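Local coordinates for protein ubiquitin-like-conjugating enzyme ATG10 (Saccharomyces cerevisiae, PDB 4EBR) that acts as the E2-like enzyme of autophagy that conjugates the ubiquitin-like protein ATG12 to ATG5, at residues A[21-27]-A[161-167]; A[45-49]-A[61-65]. All coordinates share one frame; numbering follows the deposited sequence.

Contact 1 (A[21-27]-A[161-167]); sequences IFHNWAL and FSWLGYE
Trp25 takes two aromatic rings of 161-167 on one face of its indole. Phe161 turns its edge to the six-membered ring, an edge-to-face pair with planes at 80° and CE1 leading, while Tyr166 lies over the five-membered ring in an offset stack, centroids 4.5 Å apart and planes tilted by just 18°. With CG anti to the backbone N (chi1 -176°), the indole reaches across to the chain end, and its NE1 donates to Gly165 O at 3.1 Å, in the carbonyl plane on a lone pair, though somewhat out of the ring plane. Leu27 CB from the same segment covers the opposite face. The phenol of Tyr166 is fixed at its far end too: OH gives its proton to Ile21 O, 2.6 Å away. Ile21 CD1 meets the edge of the Phe161 ring, 3.6 Å from CE2, and Phe22 CE2 approaches CZ of that ring obliquely. A leucine in place of Trp25 would probably leave Gly165 O without its indole donor and Tyr166 without a stacking partner, freeing the C-terminal tail to shift. Gly165, with positive phi, turns the chain out of helix 152-164, allowing Tyr166 to fold back over the indole. The result is an aromatic cluster that fastens the end of this last helix to the loop leading into strand 28-33, away from the active-site cysteine.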
loop_
_atom_site.group_PDB
_atom_site.type_symbol
_atom_site.label_atom_id
_atom_site.label_comp_id
_atom_site.label_asym_id
_atom_site.label_seq_id
_atom_site.Cartn_x
_atom_site.Cartn_y
_atom_site.Cartn_z
ATOM N N ILE A 21 -10.146 -16.865 19.668
ATOM C CA ILE A 21 -9.469 -15.775 20.347
ATOM C C ILE A 21 -10.200 -14.459 20.085
ATOM O O ILE A 21 -10.258 -13.596 20.956
ATOM C CB ILE A 21 -7.971 -15.681 19.976
ATOM C CG1 ILE A 21 -7.245 -14.718 20.912
ATOM C CG2 ILE A 21 -7.771 -15.265 18.520
ATOM C CD1 ILE A 21 -5.851 -14.356 20.451
ATOM N N PHE A 22 -10.778 -14.308 18.899
ATOM C CA PHE A 22 -11.552 -13.107 18.625
ATOM C C PHE A 22 -12.996 -13.180 19.179
ATOM O O PHE A 22 -13.560 -12.177 19.635
ATOM C CB PHE A 22 -11.508 -12.759 17.137
ATOM C CG PHE A 22 -10.113 -12.495 16.610
ATOM C CD1 PHE A 22 -9.576 -13.276 15.601
ATOM C CD2 PHE A 22 -9.348 -11.456 17.125
ATOM C CE1 PHE A 22 -8.307 -13.030 15.115
ATOM C CE2 PHE A 22 -8.066 -11.195 16.641
ATOM C CZ PHE A 22 -7.544 -11.982 15.637
ATOM N N HIS A 23 -13.582 -14.371 19.157
ATOM C CA HIS A 23 -14.945 -14.553 19.650
ATOM C C HIS A 23 -15.085 -14.267 21.145
ATOM O O HIS A 23 -16.105 -13.751 21.594
ATOM C CB HIS A 23 -15.434 -15.967 19.349
ATOM C CG HIS A 23 -15.342 -16.335 17.904
ATOM N ND1 HIS A 23 -14.139 -16.468 17.246
ATOM C CD2 HIS A 23 -16.303 -16.585 16.985
ATOM C CE1 HIS A 23 -14.363 -16.796 15.987
ATOM N NE2 HIS A 23 -15.669 -16.869 15.801
ATOM N N ASN A 24 -14.061 -14.601 21.913
ATOM C CA ASN A 24 -14.107 -14.386 23.349
ATOM C C ASN A 24 -13.462 -13.066 23.736
ATOM O O ASN A 24 -13.365 -12.726 24.912
ATOM C CB ASN A 24 -13.425 -15.542 24.082
ATOM C CG ASN A 24 -14.005 -16.884 23.704
ATOM O OD1 ASN A 24 -15.227 -17.051 23.629
ATOM N ND2 ASN A 24 -13.129 -17.849 23.443
ATOM N N TRP A 25 -12.992 -12.334 22.741
ATOM C CA TRP A 25 -12.418 -11.028 22.988
ATOM C C TRP A 25 -13.565 -10.087 23.328
ATOM O O TRP A 25 -14.562 -10.038 22.607
ATOM C CB TRP A 25 -11.695 -10.570 21.739
ATOM C CG TRP A 25 -10.993 -9.284 21.882
ATOM C CD1 TRP A 25 -10.681 -8.644 23.044
ATOM C CD2 TRP A 25 -10.512 -8.456 20.817
ATOM N NE1 TRP A 25 -10.026 -7.466 22.763
ATOM C CE2 TRP A 25 -9.913 -7.328 21.405
ATOM C CE3 TRP A 25 -10.523 -8.566 19.426
ATOM C CZ2 TRP A 25 -9.336 -6.309 20.649
ATOM C CZ3 TRP A 25 -9.949 -7.559 18.678
ATOM C CH2 TRP A 25 -9.360 -6.445 19.291
ATOM N N ALA A 26 -13.439 -9.363 24.436
ATOM C CA ALA A 26 -14.550 -8.557 24.961
ATOM C C ALA A 26 -15.010 -7.491 23.979
ATOM O O ALA A 26 -16.214 -7.298 23.779
ATOM C CB ALA A 26 -14.166 -7.914 26.287
ATOM N N LEU A 27 -14.035 -6.817 23.366
ATOM C CA LEU A 27 -14.274 -5.711 22.442
ATOM C C LEU A 27 -14.985 -6.121 21.160
ATOM O O LEU A 27 -15.423 -5.264 20.395
ATOM C CB LEU A 27 -12.945 -5.073 22.040
ATOM C CG LEU A 27 -12.314 -3.926 22.823
ATOM C CD1 LEU A 27 -11.163 -3.378 22.003
ATOM C CD2 LEU A 27 -13.314 -2.817 23.134
ATOM N N PHE A 161 -3.809 -6.190 19.085
ATOM C CA PHE A 161 -3.982 -6.094 20.524
ATOM C C PHE A 161 -3.180 -4.962 21.154
ATOM O O PHE A 161 -3.490 -4.506 22.233
ATOM C CB PHE A 161 -3.644 -7.417 21.190
ATOM C CG PHE A 161 -4.531 -8.557 20.767
ATOM C CD1 PHE A 161 -5.840 -8.337 20.399
ATOM C CD2 PHE A 161 -4.049 -9.863 20.750
ATOM C CE1 PHE A 161 -6.653 -9.396 20.030
ATOM C CE2 PHE A 161 -4.859 -10.921 20.383
ATOM C CZ PHE A 161 -6.156 -10.691 20.019
ATOM N N SER A 162 -2.147 -4.503 20.476
ATOM C CA SER A 162 -1.300 -3.456 21.026
ATOM C C SER A 162 -2.060 -2.148 21.197
ATOM O O SER A 162 -1.914 -1.490 22.222
ATOM C CB SER A 162 -0.101 -3.232 20.121
ATOM O OG SER A 162 -0.537 -2.994 18.787
ATOM N N TRP A 163 -2.830 -1.737 20.195
ATOM C CA TRP A 163 -3.618 -0.503 20.338
ATOM C C TRP A 163 -5.069 -0.654 20.821
ATOM O O TRP A 163 -5.689 0.316 21.242
ATOM C CB TRP A 163 -3.559 0.338 19.065
ATOM C CG TRP A 163 -4.072 -0.363 17.857
ATOM C CD1 TRP A 163 -3.454 -1.366 17.163
ATOM C CD2 TRP A 163 -5.300 -0.100 17.171
ATOM N NE1 TRP A 163 -4.225 -1.747 16.091
ATOM C CE2 TRP A 163 -5.362 -0.981 16.071
ATOM C CE3 TRP A 163 -6.351 0.801 17.375
ATOM C CZ2 TRP A 163 -6.442 -0.998 15.187
ATOM C CZ3 TRP A 163 -7.421 0.786 16.493
ATOM C CH2 TRP A 163 -7.459 -0.108 15.416
ATOM N N LEU A 164 -5.568 -1.892 20.765
ATOM C CA LEU A 164 -6.903 -2.242 21.260
ATOM C C LEU A 164 -6.948 -2.790 22.698
ATOM O O LEU A 164 -7.784 -2.358 23.491
ATOM C CB LEU A 164 -7.577 -3.234 20.306
ATOM C CG LEU A 164 -8.376 -2.626 19.151
ATOM C CD1 LEU A 164 -9.503 -3.557 18.729
ATOM C CD2 LEU A 164 -8.919 -1.259 19.534
ATOM N N GLY A 165 -6.056 -3.722 23.043
ATOM C CA GLY A 165 -5.968 -4.185 24.417
ATOM C C GLY A 165 -6.749 -5.479 24.338
ATOM O O GLY A 165 -7.908 -5.461 23.921
ATOM N N TYR A 166 -6.132 -6.601 24.709
ATOM C CA TYR A 166 -6.919 -7.820 24.889
ATOM C C TYR A 166 -7.583 -7.834 26.262
ATOM O O TYR A 166 -6.992 -7.399 27.254
ATOM C CB TYR A 166 -6.123 -9.106 24.660
ATOM C CG TYR A 166 -7.052 -10.261 24.367
ATOM C CD1 TYR A 166 -7.601 -10.418 23.106
ATOM C CD2 TYR A 166 -7.420 -11.161 25.355
ATOM C CE1 TYR A 166 -8.469 -11.446 22.827
ATOM C CE2 TYR A 166 -8.291 -12.199 25.085
ATOM C CZ TYR A 166 -8.812 -12.335 23.815
ATOM O OH TYR A 166 -9.680 -13.356 23.514
ATOM N N GLU A 167 -8.817 -8.334 26.299
ATOM C CA GLU A 167 -9.649 -8.273 27.492
ATOM C C GLU A 167 -10.869 -9.186 27.370
ATOM O O GLU A 167 -10.742 -10.403 27.207
ATOM C CB GLU A 167 -10.082 -6.822 27.740
ATOM C CG GLU A 167 -10.446 -6.056 26.459
ATOM C CD GLU A 167 -10.417 -4.537 26.636
ATOM O OE1 GLU A 167 -9.332 -4.000 26.960
ATOM O OE2 GLU A 167 -11.472 -3.884 26.454
#

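Contact 2 (A[45-49]-A[61-65]); sequences IPTRQ and LLNHI
Thr47 and Asn63 face each other as a single antiparallel bridge, a hydrogen-bonded pair, and this is where the two segments lie tightest. Asn63 N donates to Thr47 O at 2.8 Å, and Thr47 N returns a longer bond to Asn63 O at 3.3 Å. The two segments cross with their directions 108° apart, and no second bridge follows. Asn63 O also receives the CA-H of Pro46, with CA 3.3 Å from the oxygen, so one carbonyl holds two successive residues of 45-49. The side chain of Asn63 has CG anti to its carbonyl carbon (chi1 -66°), which carries ND2 alongside Thr47 O without bonding it. A water joins the two: ND2 donates to it at 2.8 Å, and it makes weak bonds to Thr47 O and to the N of Gln49.

The solvent-facing side is apolar and without hydrogen bonds between the segments. Pro46 CB meets Leu62 CD1 at 3.6 Å, and Pro46 CG comes obliquely to the His64 ring, 3.9 Å from NE2. Arg48 is the loose part: its CB merely brushes Leu62 before the rest of its chain leads away.

Strand 77-90 flanks 61-65, with His64 bonded through its backbone to Trp85 and Leu62 N to the Glu87 carboxylate. Helix 101-108 brings Leu107 against Asn63 and Arg48, while Pro46 rests on Gln29 of strand 28-33.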
loop_
_atom_site.group_PDB
_atom_site.type_symbol
_atom_site.label_atom_id
_atom_site.label_comp_id
_atom_site.label_asym_id
_atom_site.label_seq_id
_atom_site.Cartn_x
_atom_site.Cartn_y
_atom_site.Cartn_z
ATOM N N ILE A 45 -16.951 -3.597 19.460
ATOM C CA ILE A 45 -17.984 -3.011 20.303
ATOM C C ILE A 45 -17.810 -1.503 20.434
ATOM O O ILE A 45 -16.690 -0.993 20.472
ATOM C CB ILE A 45 -17.986 -3.639 21.709
ATOM C CG1 ILE A 45 -16.644 -3.397 22.404
ATOM C CG2 ILE A 45 -18.287 -5.128 21.627
ATOM C CD1 ILE A 45 -16.633 -3.791 23.866
ATOM N N PRO A 46 -18.933 -0.798 20.493
ATOM C CA PRO A 46 -18.941 0.671 20.528
ATOM C C PRO A 46 -17.892 1.226 21.496
ATOM O O PRO A 46 -17.772 0.748 22.621
ATOM C CB PRO A 46 -20.365 1.000 20.999
ATOM C CG PRO A 46 -21.182 -0.100 20.438
ATOM C CD PRO A 46 -20.303 -1.343 20.562
ATOM N N THR A 47 -17.085 2.167 21.034
ATOM C CA THR A 47 -16.084 2.741 21.909
ATOM C C THR A 47 -15.772 4.173 21.538
ATOM O O THR A 47 -15.894 4.571 20.380
ATOM C CB THR A 47 -14.780 1.922 21.885
ATOM O OG1 THR A 47 -14.317 1.795 20.535
ATOM C CG2 THR A 47 -15.008 0.538 22.472
ATOM N N ARG A 48 -15.342 4.939 22.529
ATOM C CA ARG A 48 -14.714 6.240 22.261
ATOM C C ARG A 48 -13.452 6.367 23.117
ATOM O O ARG A 48 -13.546 6.398 24.345
ATOM C CB ARG A 48 -15.703 7.400 22.456
ATOM C CG ARG A 48 -15.095 8.754 22.862
ATOM C CD ARG A 48 -14.115 9.373 21.855
ATOM N NE ARG A 48 -13.677 10.696 22.318
ATOM C CZ ARG A 48 -12.518 11.272 22.010
ATOM N NH1 ARG A 48 -12.232 12.479 22.488
ATOM N NH2 ARG A 48 -11.641 10.641 21.234
ATOM N N GLN A 49 -12.286 6.429 22.460
ATOM C CA GLN A 49 -10.979 6.271 23.122
ATOM C C GLN A 49 -10.798 4.855 23.694
ATOM O O GLN A 49 -9.791 4.571 24.353
ATOM C CB GLN A 49 -10.721 7.326 24.201
ATOM C CG GLN A 49 -10.639 8.751 23.699
ATOM C CD GLN A 49 -10.783 9.743 24.835
ATOM O OE1 GLN A 49 -10.885 9.350 25.995
ATOM N NE2 GLN A 49 -10.798 11.030 24.508
ATOM N N LEU A 61 -22.552 9.586 21.790
ATOM C CA LEU A 61 -21.841 9.563 20.509
ATOM C C LEU A 61 -20.623 8.662 20.593
ATOM O O LEU A 61 -19.619 9.027 21.195
ATOM C CB LEU A 61 -21.413 10.973 20.090
ATOM C CG LEU A 61 -22.549 11.996 19.990
ATOM C CD1 LEU A 61 -22.008 13.393 19.650
ATOM C CD2 LEU A 61 -23.599 11.525 18.976
ATOM N N LEU A 62 -20.713 7.502 19.951
ATOM C CA LEU A 62 -19.689 6.466 20.069
ATOM C C LEU A 62 -19.059 6.117 18.719
ATOM O O LEU A 62 -19.573 6.481 17.666
ATOM C CB LEU A 62 -20.290 5.204 20.712
ATOM C CG LEU A 62 -20.776 5.358 22.161
ATOM C CD1 LEU A 62 -21.238 4.021 22.698
ATOM C CD2 LEU A 62 -19.694 5.951 23.072
ATOM N N ASN A 63 -17.929 5.432 18.736
ATOM C CA ASN A 63 -17.396 4.959 17.476
ATOM C C ASN A 63 -17.789 3.501 17.203
ATOM O O ASN A 63 -18.341 2.825 18.073
ATOM C CB ASN A 63 -15.869 5.114 17.470
ATOM C CG ASN A 63 -15.432 6.569 17.491
ATOM O OD1 ASN A 63 -16.159 7.456 17.038
ATOM N ND2 ASN A 63 -14.239 6.822 18.012
ATOM N N HIS A 64 -17.502 3.017 15.994
ATOM C CA HIS A 64 -17.521 1.584 15.711
ATOM C C HIS A 64 -16.376 1.328 14.771
ATOM O O HIS A 64 -16.285 1.951 13.719
ATOM C CB HIS A 64 -18.843 1.144 15.102
ATOM C CG HIS A 64 -20.026 1.623 15.873
ATOM N ND1 HIS A 64 -20.440 2.940 15.856
ATOM C CD2 HIS A 64 -20.855 0.980 16.727
ATOM C CE1 HIS A 64 -21.487 3.080 16.645
ATOM N NE2 HIS A 64 -21.763 1.906 17.184
ATOM N N ILE A 65 -15.504 0.406 15.159
ATOM C CA ILE A 65 -14.265 0.170 14.444
ATOM C C ILE A 65 -14.414 -1.121 13.681
ATOM O O ILE A 65 -14.968 -2.093 14.201
ATOM C CB ILE A 65 -13.070 0.088 15.440
ATOM C CG1 ILE A 65 -12.871 1.443 16.110
ATOM C CG2 ILE A 65 -11.787 -0.299 14.755
ATOM C CD1 ILE A 65 -11.764 1.478 17.118
HETATM O O HOH W 1 -12.901 4.956 19.672
#

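In the fold
From the N terminus, helix 6-18 leads into 21-27, the first half of contact 1. Strands 28-33 and 40-44 follow, and the chain emerges through 45-49, which contact 2 ties to 61-65 at the start of strand 63-72, closing a short loop whose residues 51-60 are not modelled. The remaining strands and helix 101-108 come next, until helix 152-164 brings 161-167 back to the beginning. Contact 1 therefore closes a loop spanning most of the chain, and contact 2 lies wholly within it. The two meet directly: Leu27 O and Ile45 N probably share a hydrogen bond, and Leu27 CD2 packs on Thr47 CG2, so the helix end held by contact 1 connects through 21-27 to 45-49, just past strand 40-44.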